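Local coordinates for protein putative nucleoside-diphosphate-sugar epimerase (Staphylococcus aureus subsp. aureus, PDB 3E48) that is of unproven function but probably binds an NAD(P) cofactor through a Rossmann-type fold, like the nucleoside-diphosphate-sugar epimerases it is named after, at residues I104-D109 against V138-Y143; H111-H116 against G253-E258; K193-S198 against S259-Q264. One frame throughout, in Å; residues are numbered along the deposited sequence.

Contact 1 of 3, residues I104-D109 against V138-Y143; sequences IGYYAD and VRMAMY
G105 and R139 face each other across two parallel strands, 100-106 and 134-143, with their CA atoms 4.7 Å apart. Together with helix 118-131, which lies between them in sequence, these strands make a beta-alpha-beta unit of the Rossmann-type sheet.

The backbone bonds follow the parallel pattern. G105 uses both its polar groups around R139, its N donating to V138 O at 2.8 Å and its O accepting from M140 N, while Y107 N continues to M140 O just past the strand end.

The charged pair is R139 with D109. The guanidinium approaches side-on, NE to D109 OD2 at 2.9 Å and NH2 to D109 OD1 at 3.0 Å. Both oxygens are met on their syn sides, and the two planes are only 16° apart, so one bond to each oxygen restricts rotation of either group. R139 NH2 also bonds Q257 OE1.

Aromatic packing involves two neighbouring tyrosines. A chi1 of 74° puts CG of Y107 between its backbone N and carbonyl carbon, and one face of the ring receives A141 CA, 3.5 Å from the centroid and 1° off the ring normal, a CH-pi contact. Y106 turns its ring edge to A141 O, and its buried OH, which has no hydrogen-bond partner, touches M142 CE at 3.4 Å.

Apolar contacts fill the sheet face that carries I104, Y106, V138 and M140, a face packed by V181, I184 and I177 of helix 174-186. Its tightest carbon pair joins I104 CG2 to the selenomethionine methyl, M140 CE, at 3.5 Å.

Contact 2 of 3, residues H111-H116 against G253-E258; sequences HNNPFH and GLLDQE
L254 meets N113 and its neighbours with its CB directed toward segment 111-116, and its CD1 methyl carries the close part of the contact. That methyl lies 3.6 Å from N112 O and 3.7 Å from P114 CD, and it also reaches the CA of N113. The side chains of N113 and L254 run antiparallel, side by side, which brings N113 ND2 to 3.8 Å from L254 CB; ND2 itself is bonded to Q110 OE1.

The other branch is looser. L254 CD2 comes no nearer than 4.0 Å to N112 OD1, both residues are partly exposed, and no hydrogen bond spans the two segments. Each loop has a side-chain bond of its own. F115 N donates to N113 OD1 at 2.8 Å, in the amide carbonyl plane and with an N-H...O angle of 157°, while Q257 NE2 donates to L254 O at 2.9 Å and also to Y107 O. The same L254 O accepts from Q110 NE2. At the interface between subunits, P114 packs on S129 of the second subunit.

The geometry is that of an Asx turn at N113 facing the residue that follows a Schellman C-cap at G253 (phi 75°), which ends helix 239-251.

Contact 3 of 3, residues K193-S198 against S259-Q264; sequences KRYLLS and SNDFKQ
D261 holds CG anti to its carbonyl carbon (chi1 -65°), which puts CG on the side of the strand, by Y195 and L196; S198 places OG between its backbone N and carbonyl carbon (chi1 61°), within bonding distance of S259.

D261 OD2 accepts two bonds. L196 N donates to it at 2.9 Å in a nearly straight bond (167°), arriving on the anti side of the carboxylate. S259 OG donates to the same OD2 at 2.8 Å from above the carboxylate plane, on the opposite face from L196 N. The serine oxygen in turn accepts from D261 N at 3.1 Å. This ST turn satisfies an N-H of the first helical turn, where N260, at the N-cap position, makes no side-chain capping bond. The carboxylate sits at the amino end of the helix, where the dipole would be expected to favour its negative charge.

These bonds join short helix 261-266 to strand 194-203, a neighbour of strand 134-143 in the mixed, Rossmann-type sheet. L265, in the same helix, packs on Y195 and L197.

The Y195 ring meets D261 at its edge, CD1 lying 3.7 Å from D261 CG, with ring and carboxylate planes close to perpendicular; the phenol oxygen is bonded to T190 O. Beside this pair, L196 CB touches S259 CB at 3.9 Å.

Nearer the end of the strand, S259 N donates to S198 OG at 3.0 Å. One water accepts from S198 N and, at 2.9 Å, from F262 N, with L196 O and S259 O also in hydrogen-bonding range of it. A second water lies 2.7 Å from S198 O, with only a weak approach to S259 O.

The centre of contact 1 lies about 6 Å from the centre of the chain; the centres of contacts 2 and 3 are about 10 Å and 11 Å from its own, and about 17 Å from each other. Contacts 1 and 3 share the mixed sheet, where R139 N and O pair with Y195 O and L197 N. Contact 1 closes before contact 3 opens, whereas contact 2 crosses both. Its later segment, 253-258, runs straight into 259-264, and L255 meets contact 1 by packing on Y107. The chain following helix 239-251 thus returns over the carboxyl ends of strands 100-106 and 134-143, then reaches strand 194-203, tying the C-terminal part to the Rossmann-type sheet.

Contact 1 of 3, residues I104-D109 against V138-Y143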
loop_
_atom_site.group_PDB
_atom_site.type_symbol
_atom_site.label_atom_id
_atom_site.label_comp_id
_atom_site.label_asym_id
_atom_site.label_seq_id
_atom_site.Cartn_x
_atom_site.Cartn_y
_atom_site.Cartn_z
ATOM N N ILE B 104 -6.807 -11.300 6.037
ATOM C CA ILE B 104 -8.123 -10.732 5.747
ATOM C C ILE B 104 -8.035 -9.210 5.623
ATOM O O ILE B 104 -8.062 -8.500 6.627
ATOM C CB ILE B 104 -9.131 -11.068 6.863
ATOM C CG1 ILE B 104 -9.159 -12.583 7.106
ATOM C CG2 ILE B 104 -10.515 -10.546 6.479
ATOM C CD1 ILE B 104 -9.554 -13.403 5.903
ATOM N N GLY B 105 -7.947 -8.717 4.391
ATOM C CA GLY B 105 -7.844 -7.287 4.170
ATOM C C GLY B 105 -9.111 -6.640 3.650
ATOM O O GLY B 105 -10.025 -7.322 3.191
ATOM N N TYR B 106 -9.159 -5.312 3.720
ATOM C CA TYR B 106 -10.314 -4.538 3.266
ATOM C C TYR B 106 -10.110 -4.102 1.813
ATOM O O TYR B 106 -8.988 -3.801 1.412
ATOM C CB TYR B 106 -10.483 -3.321 4.176
ATOM C CG TYR B 106 -11.777 -2.564 3.996
ATOM C CD1 TYR B 106 -13.000 -3.237 3.934
ATOM C CD2 TYR B 106 -11.786 -1.171 3.935
ATOM C CE1 TYR B 106 -14.200 -2.544 3.817
ATOM C CE2 TYR B 106 -12.981 -0.467 3.821
ATOM C CZ TYR B 106 -14.185 -1.162 3.763
ATOM O OH TYR B 106 -15.367 -0.472 3.653
ATOM N N TYR B 107 -11.192 -4.043 1.035
ATOM C CA TYR B 107 -11.089 -3.683 -0.379
ATOM C C TYR B 107 -10.781 -2.223 -0.730
ATOM O O TYR B 107 -10.557 -1.911 -1.898
ATOM C CB TYR B 107 -12.344 -4.138 -1.148
ATOM C CG TYR B 107 -13.632 -3.353 -0.936
ATOM C CD1 TYR B 107 -14.642 -3.400 -1.898
ATOM C CD2 TYR B 107 -13.867 -2.614 0.222
ATOM C CE1 TYR B 107 -15.857 -2.733 -1.716
ATOM C CE2 TYR B 107 -15.087 -1.942 0.415
ATOM C CZ TYR B 107 -16.074 -2.008 -0.562
ATOM O OH TYR B 107 -17.269 -1.344 -0.377
ATOM N N ALA B 108 -10.760 -1.336 0.259
ATOM C CA ALA B 108 -10.460 0.079 0.005
ATOM C C ALA B 108 -8.948 0.220 0.110
ATOM O O ALA B 108 -8.428 0.826 1.049
ATOM C CB ALA B 108 -11.155 0.956 1.042
ATOM N N ASP B 109 -8.251 -0.337 -0.877
ATOM C CA ASP B 109 -6.795 -0.354 -0.854
ATOM C C ASP B 109 -6.054 0.027 -2.137
ATOM O O ASP B 109 -4.868 -0.279 -2.269
ATOM C CB ASP B 109 -6.334 -1.749 -0.416
ATOM C CG ASP B 109 -6.720 -2.836 -1.410
ATOM O OD1 ASP B 109 -7.365 -2.529 -2.440
ATOM O OD2 ASP B 109 -6.380 -4.017 -1.160
ATOM N N VAL B 138 -7.083 -12.221 1.140
ATOM C CA VAL B 138 -8.529 -12.158 0.973
ATOM C C VAL B 138 -9.035 -10.747 1.215
ATOM O O VAL B 138 -8.943 -10.239 2.323
ATOM C CB VAL B 138 -9.227 -13.110 1.969
ATOM C CG1 VAL B 138 -10.736 -13.088 1.749
ATOM C CG2 VAL B 138 -8.671 -14.517 1.810
ATOM N N ARG B 139 -9.568 -10.104 0.183
ATOM C CA ARG B 139 -10.081 -8.752 0.352
ATOM C C ARG B 139 -11.592 -8.817 0.536
ATOM O O ARG B 139 -12.273 -9.566 -0.160
ATOM C CB ARG B 139 -9.700 -7.898 -0.865
ATOM C CG ARG B 139 -8.191 -7.667 -0.955
ATOM C CD ARG B 139 -7.730 -7.153 -2.320
ATOM N NE ARG B 139 -8.194 -5.799 -2.602
ATOM C CZ ARG B 139 -9.141 -5.502 -3.485
ATOM N NH1 ARG B 139 -9.729 -6.469 -4.179
ATOM N NH2 ARG B 139 -9.497 -4.238 -3.675
HETATM N N MSE B 140 -12.115 -8.057 1.491
HETATM C CA MSE B 140 -13.551 -8.068 1.732
HETATM C C MSE B 140 -14.207 -6.727 1.425
HETATM O O MSE B 140 -13.571 -5.671 1.535
HETATM C CB MSE B 140 -13.836 -8.464 3.187
HETATM C CG MSE B 140 -13.370 -7.451 4.216
HETATM SE SE MSE B 140 -13.501 -8.107 6.045
HETATM C CE MSE B 140 -11.850 -7.367 6.710
ATOM N N ALA B 141 -15.478 -6.780 1.029
ATOM C CA ALA B 141 -16.250 -5.575 0.733
ATOM C C ALA B 141 -16.749 -5.004 2.064
ATOM O O ALA B 141 -16.366 -5.496 3.124
ATOM C CB ALA B 141 -17.421 -5.914 -0.192
HETATM N N MSE B 142 -17.599 -3.979 2.012
HETATM C CA MSE B 142 -18.108 -3.327 3.223
HETATM C C MSE B 142 -19.186 -4.111 3.985
HETATM O O MSE B 142 -20.153 -4.581 3.396
HETATM C CB MSE B 142 -18.644 -1.930 2.871
HETATM C CG MSE B 142 -18.943 -1.049 4.080
HETATM SE SE MSE B 142 -19.632 0.705 3.598
HETATM C CE MSE B 142 -18.055 1.443 2.742
ATOM N N TYR B 143 -19.025 -4.236 5.302
ATOM C CA TYR B 143 -20.003 -4.964 6.114
ATOM C C TYR B 143 -21.416 -4.392 6.033
ATOM O O TYR B 143 -21.611 -3.180 6.134
ATOM C CB TYR B 143 -19.618 -4.957 7.596
ATOM C CG TYR B 143 -18.274 -5.536 7.945
ATOM C CD1 TYR B 143 -17.897 -6.805 7.506
ATOM C CD2 TYR B 143 -17.398 -4.836 8.778
ATOM C CE1 TYR B 143 -16.683 -7.366 7.891
ATOM C CE2 TYR B 143 -16.187 -5.388 9.168
ATOM C CZ TYR B 143 -15.837 -6.651 8.722
ATOM O OH TYR B 143 -14.644 -7.204 9.117
#

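Contact 2 of 3, residues H111-H116 against G253-E258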
loop_
_atom_site.group_PDB
_atom_site.type_symbol
_atom_site.label_atom_id
_atom_site.label_comp_id
_atom_site.label_asym_id
_atom_site.label_seq_id
_atom_site.Cartn_x
_atom_site.Cartn_y
_atom_site.Cartn_z
ATOM N N HIS B 111 -4.084 2.329 -4.988
ATOM C CA HIS B 111 -3.036 3.335 -4.826
ATOM C C HIS B 111 -3.580 4.747 -4.642
ATOM O O HIS B 111 -2.919 5.597 -4.039
ATOM C CB HIS B 111 -2.087 3.318 -6.030
ATOM C CG HIS B 111 -2.717 3.787 -7.304
ATOM N ND1 HIS B 111 -3.439 2.957 -8.131
ATOM C CD2 HIS B 111 -2.742 5.011 -7.884
ATOM C CE1 HIS B 111 -3.880 3.646 -9.168
ATOM N NE2 HIS B 111 -3.473 4.895 -9.043
ATOM N N ASN B 112 -4.777 4.995 -5.167
ATOM C CA ASN B 112 -5.398 6.315 -5.061
ATOM C C ASN B 112 -6.669 6.318 -4.211
ATOM O O ASN B 112 -7.538 7.174 -4.380
ATOM C CB ASN B 112 -5.702 6.867 -6.461
ATOM C CG ASN B 112 -6.727 6.036 -7.215
ATOM O OD1 ASN B 112 -6.913 4.852 -6.940
ATOM N ND2 ASN B 112 -7.386 6.655 -8.190
ATOM N N ASN B 113 -6.781 5.366 -3.290
ATOM C CA ASN B 113 -7.960 5.315 -2.436
ATOM C C ASN B 113 -7.733 6.237 -1.238
ATOM O O ASN B 113 -6.777 6.062 -0.484
ATOM C CB ASN B 113 -8.225 3.881 -1.970
ATOM C CG ASN B 113 -9.587 3.725 -1.333
ATOM O OD1 ASN B 113 -9.890 4.383 -0.348
ATOM N ND2 ASN B 113 -10.420 2.856 -1.900
ATOM N N PRO B 114 -8.621 7.230 -1.049
ATOM C CA PRO B 114 -8.558 8.213 0.036
ATOM C C PRO B 114 -8.891 7.702 1.435
ATOM O O PRO B 114 -8.716 8.430 2.419
ATOM C CB PRO B 114 -9.529 9.290 -0.429
ATOM C CG PRO B 114 -10.583 8.492 -1.104
ATOM C CD PRO B 114 -9.776 7.503 -1.923
ATOM N N PHE B 115 -9.378 6.466 1.528
ATOM C CA PHE B 115 -9.705 5.884 2.826
ATOM C C PHE B 115 -8.451 5.939 3.699
ATOM O O PHE B 115 -7.379 5.490 3.286
ATOM C CB PHE B 115 -10.172 4.428 2.660
ATOM C CG PHE B 115 -10.501 3.749 3.962
ATOM C CD1 PHE B 115 -11.275 4.399 4.918
ATOM C CD2 PHE B 115 -10.037 2.465 4.234
ATOM C CE1 PHE B 115 -11.585 3.781 6.131
ATOM C CE2 PHE B 115 -10.340 1.836 5.445
ATOM C CZ PHE B 115 -11.115 2.496 6.394
ATOM N N HIS B 116 -8.596 6.475 4.908
ATOM C CA HIS B 116 -7.479 6.627 5.834
ATOM C C HIS B 116 -6.661 5.379 6.112
ATOM O O HIS B 116 -5.483 5.479 6.447
ATOM C CB HIS B 116 -7.978 7.199 7.160
ATOM C CG HIS B 116 -8.195 8.680 7.136
ATOM N ND1 HIS B 116 -8.484 9.375 5.983
ATOM C CD2 HIS B 116 -8.199 9.593 8.138
ATOM C CE1 HIS B 116 -8.657 10.654 6.273
ATOM N NE2 HIS B 116 -8.490 10.811 7.573
ATOM N N GLY B 253 -16.116 6.182 -6.788
ATOM C CA GLY B 253 -16.360 4.934 -7.485
ATOM C C GLY B 253 -15.346 3.839 -7.214
ATOM O O GLY B 253 -15.288 2.853 -7.949
ATOM N N LEU B 254 -14.558 3.997 -6.154
ATOM C CA LEU B 254 -13.534 3.016 -5.809
ATOM C C LEU B 254 -14.034 1.847 -4.961
ATOM O O LEU B 254 -13.276 0.920 -4.673
ATOM C CB LEU B 254 -12.374 3.705 -5.080
ATOM C CG LEU B 254 -11.623 4.786 -5.868
ATOM C CD1 LEU B 254 -10.696 5.554 -4.943
ATOM C CD2 LEU B 254 -10.850 4.132 -7.007
ATOM N N LEU B 255 -15.301 1.892 -4.557
ATOM C CA LEU B 255 -15.869 0.825 -3.738
ATOM C C LEU B 255 -16.863 -0.059 -4.491
ATOM O O LEU B 255 -17.498 -0.934 -3.899
ATOM C CB LEU B 255 -16.539 1.415 -2.489
ATOM C CG LEU B 255 -15.643 2.297 -1.607
ATOM C CD1 LEU B 255 -16.363 2.661 -0.314
ATOM C CD2 LEU B 255 -14.349 1.553 -1.299
ATOM N N ASP B 256 -17.000 0.166 -5.796
ATOM C CA ASP B 256 -17.903 -0.644 -6.608
ATOM C C ASP B 256 -17.051 -1.755 -7.205
ATOM O O ASP B 256 -16.740 -1.759 -8.397
ATOM C CB ASP B 256 -18.554 0.207 -7.708
ATOM C CG ASP B 256 -19.529 -0.585 -8.572
ATOM O OD1 ASP B 256 -19.945 -1.694 -8.172
ATOM O OD2 ASP B 256 -19.892 -0.089 -9.659
ATOM N N GLN B 257 -16.662 -2.692 -6.343
ATOM C CA GLN B 257 -15.820 -3.814 -6.736
ATOM C C GLN B 257 -16.552 -5.130 -6.573
ATOM O O GLN B 257 -17.124 -5.407 -5.515
ATOM C CB GLN B 257 -14.571 -3.857 -5.865
ATOM C CG GLN B 257 -13.748 -2.587 -5.873
ATOM C CD GLN B 257 -12.564 -2.715 -4.945
ATOM O OE1 GLN B 257 -11.800 -3.678 -5.037
ATOM N NE2 GLN B 257 -12.397 -1.746 -4.053
ATOM N N GLU B 258 -16.518 -5.950 -7.615
ATOM C CA GLU B 258 -17.179 -7.246 -7.569
ATOM C C GLU B 258 -16.300 -8.355 -8.125
ATOM O O GLU B 258 -15.374 -8.108 -8.895
ATOM C CB GLU B 258 -18.481 -7.201 -8.366
ATOM C CG GLU B 258 -19.435 -6.108 -7.938
ATOM C CD GLU B 258 -20.807 -6.277 -8.548
ATOM O OE1 GLU B 258 -21.545 -7.181 -8.107
ATOM O OE2 GLU B 258 -21.141 -5.512 -9.472
#

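Contact 3 of 3, residues K193-S198 against S259-Q264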
loop_
_atom_site.group_PDB
_atom_site.type_symbol
_atom_site.label_atom_id
_atom_site.label_comp_id
_atom_site.label_asym_id
_atom_site.label_seq_id
_atom_site.Cartn_x
_atom_site.Cartn_y
_atom_site.Cartn_z
ATOM N N LYS B 193 -3.711 -17.616 -3.667
ATOM C CA LYS B 193 -4.350 -16.747 -4.635
ATOM C C LYS B 193 -4.921 -15.511 -3.942
ATOM O O LYS B 193 -5.028 -15.465 -2.715
ATOM C CB LYS B 193 -5.459 -17.509 -5.362
ATOM C CG LYS B 193 -5.893 -16.851 -6.653
ATOM C CD LYS B 193 -4.766 -16.862 -7.673
ATOM C CE LYS B 193 -4.830 -15.637 -8.566
ATOM N NZ LYS B 193 -4.612 -14.396 -7.765
ATOM N N ARG B 194 -5.272 -14.506 -4.737
ATOM C CA ARG B 194 -5.837 -13.266 -4.222
ATOM C C ARG B 194 -7.340 -13.333 -4.467
ATOM O O ARG B 194 -7.777 -13.621 -5.579
ATOM C CB ARG B 194 -5.228 -12.073 -4.966
ATOM C CG ARG B 194 -5.415 -10.729 -4.280
ATOM C CD ARG B 194 -4.685 -9.629 -5.056
ATOM N NE ARG B 194 -4.732 -8.331 -4.385
ATOM C CZ ARG B 194 -3.970 -7.988 -3.350
ATOM N NH1 ARG B 194 -4.090 -6.784 -2.811
ATOM N NH2 ARG B 194 -3.077 -8.839 -2.860
ATOM N N TYR B 195 -8.127 -13.080 -3.427
ATOM C CA TYR B 195 -9.579 -13.141 -3.532
ATOM C C TYR B 195 -10.278 -11.857 -3.115
ATOM O O TYR B 195 -9.754 -11.068 -2.328
ATOM C CB TYR B 195 -10.124 -14.272 -2.650
ATOM C CG TYR B 195 -9.693 -15.656 -3.065
ATOM C CD1 TYR B 195 -10.257 -16.279 -4.179
ATOM C CD2 TYR B 195 -8.702 -16.339 -2.359
ATOM C CE1 TYR B 195 -9.845 -17.549 -4.580
ATOM C CE2 TYR B 195 -8.280 -17.605 -2.754
ATOM C CZ TYR B 195 -8.856 -18.204 -3.868
ATOM O OH TYR B 195 -8.431 -19.449 -4.283
ATOM N N LEU B 196 -11.472 -11.658 -3.659
ATOM C CA LEU B 196 -12.307 -10.521 -3.293
ATOM C C LEU B 196 -13.660 -11.123 -2.948
ATOM O O LEU B 196 -14.286 -11.765 -3.784
ATOM C CB LEU B 196 -12.479 -9.537 -4.454
ATOM C CG LEU B 196 -13.555 -8.466 -4.229
ATOM C CD1 LEU B 196 -13.231 -7.590 -3.014
ATOM C CD2 LEU B 196 -13.662 -7.619 -5.488
ATOM N N LEU B 197 -14.094 -10.947 -1.707
ATOM C CA LEU B 197 -15.389 -11.458 -1.293
ATOM C C LEU B 197 -16.353 -10.281 -1.364
ATOM O O LEU B 197 -16.354 -9.403 -0.501
ATOM C CB LEU B 197 -15.308 -12.025 0.131
ATOM C CG LEU B 197 -14.358 -13.223 0.283
ATOM C CD1 LEU B 197 -14.371 -13.726 1.725
ATOM C CD2 LEU B 197 -14.792 -14.338 -0.665
ATOM N N SER B 198 -17.153 -10.261 -2.426
ATOM C CA SER B 198 -18.116 -9.190 -2.648
ATOM C C SER B 198 -19.553 -9.702 -2.570
ATOM O O SER B 198 -19.810 -10.892 -2.760
ATOM C CB SER B 198 -17.867 -8.544 -4.016
ATOM O OG SER B 198 -18.026 -9.486 -5.070
ATOM N N SER B 259 -16.612 -9.581 -7.727
ATOM C CA SER B 259 -15.899 -10.759 -8.180
ATOM C C SER B 259 -16.835 -11.943 -8.037
ATOM O O SER B 259 -17.849 -11.854 -7.347
ATOM C CB SER B 259 -14.657 -10.998 -7.326
ATOM O OG SER B 259 -14.081 -12.251 -7.625
ATOM N N ASN B 260 -16.510 -13.050 -8.689
ATOM C CA ASN B 260 -17.346 -14.236 -8.570
ATOM C C ASN B 260 -16.733 -15.195 -7.564
ATOM O O ASN B 260 -17.177 -16.335 -7.444
ATOM C CB ASN B 260 -17.483 -14.947 -9.914
ATOM C CG ASN B 260 -18.171 -14.093 -10.958
ATOM O OD1 ASN B 260 -19.242 -13.533 -10.718
ATOM N ND2 ASN B 260 -17.564 -14.005 -12.135
ATOM N N ASP B 261 -15.720 -14.730 -6.833
ATOM C CA ASP B 261 -15.039 -15.577 -5.855
ATOM C C ASP B 261 -15.952 -16.194 -4.795
ATOM O O ASP B 261 -15.791 -17.362 -4.449
ATOM C CB ASP B 261 -13.908 -14.814 -5.152
ATOM C CG ASP B 261 -12.780 -14.415 -6.097
ATOM O OD1 ASP B 261 -12.439 -15.194 -7.019
ATOM O OD2 ASP B 261 -12.208 -13.323 -5.901
ATOM N N PHE B 262 -16.895 -15.424 -4.262
ATOM C CA PHE B 262 -17.787 -15.969 -3.243
ATOM C C PHE B 262 -18.558 -17.170 -3.778
ATOM O O PHE B 262 -18.591 -18.232 -3.154
ATOM C CB PHE B 262 -18.782 -14.916 -2.760
ATOM C CG PHE B 262 -19.720 -15.420 -1.702
ATOM C CD1 PHE B 262 -19.307 -15.518 -0.375
ATOM C CD2 PHE B 262 -21.010 -15.820 -2.034
ATOM C CE1 PHE B 262 -20.168 -16.007 0.605
ATOM C CE2 PHE B 262 -21.880 -16.311 -1.061
ATOM C CZ PHE B 262 -21.459 -16.405 0.262
ATOM N N LYS B 263 -19.180 -16.998 -4.940
ATOM C CA LYS B 263 -19.954 -18.070 -5.552
ATOM C C LYS B 263 -19.085 -19.276 -5.894
ATOM O O LYS B 263 -19.501 -20.416 -5.707
ATOM C CB LYS B 263 -20.655 -17.552 -6.814
ATOM C CG LYS B 263 -21.736 -18.479 -7.366
ATOM C CD LYS B 263 -21.159 -19.597 -8.219
ATOM C CE LYS B 263 -20.540 -19.045 -9.499
ATOM N NZ LYS B 263 -19.937 -20.121 -10.337
ATOM N N GLN B 264 -17.877 -19.033 -6.390
ATOM C CA GLN B 264 -16.994 -20.139 -6.748
ATOM C C GLN B 264 -16.463 -20.863 -5.514
ATOM O O GLN B 264 -16.203 -22.064 -5.557
ATOM C CB GLN B 264 -15.825 -19.637 -7.599
ATOM C CG GLN B 264 -16.277 -18.923 -8.874
ATOM C CD GLN B 264 -15.125 -18.547 -9.782
ATOM O OE1 GLN B 264 -14.080 -18.087 -9.320
ATOM N NE2 GLN B 264 -15.318 -18.720 -11.084
HETATM O O HOH W 1 -17.071 -12.536 -4.388
HETATM O O HOH W 2 -20.299 -12.245 -4.993
#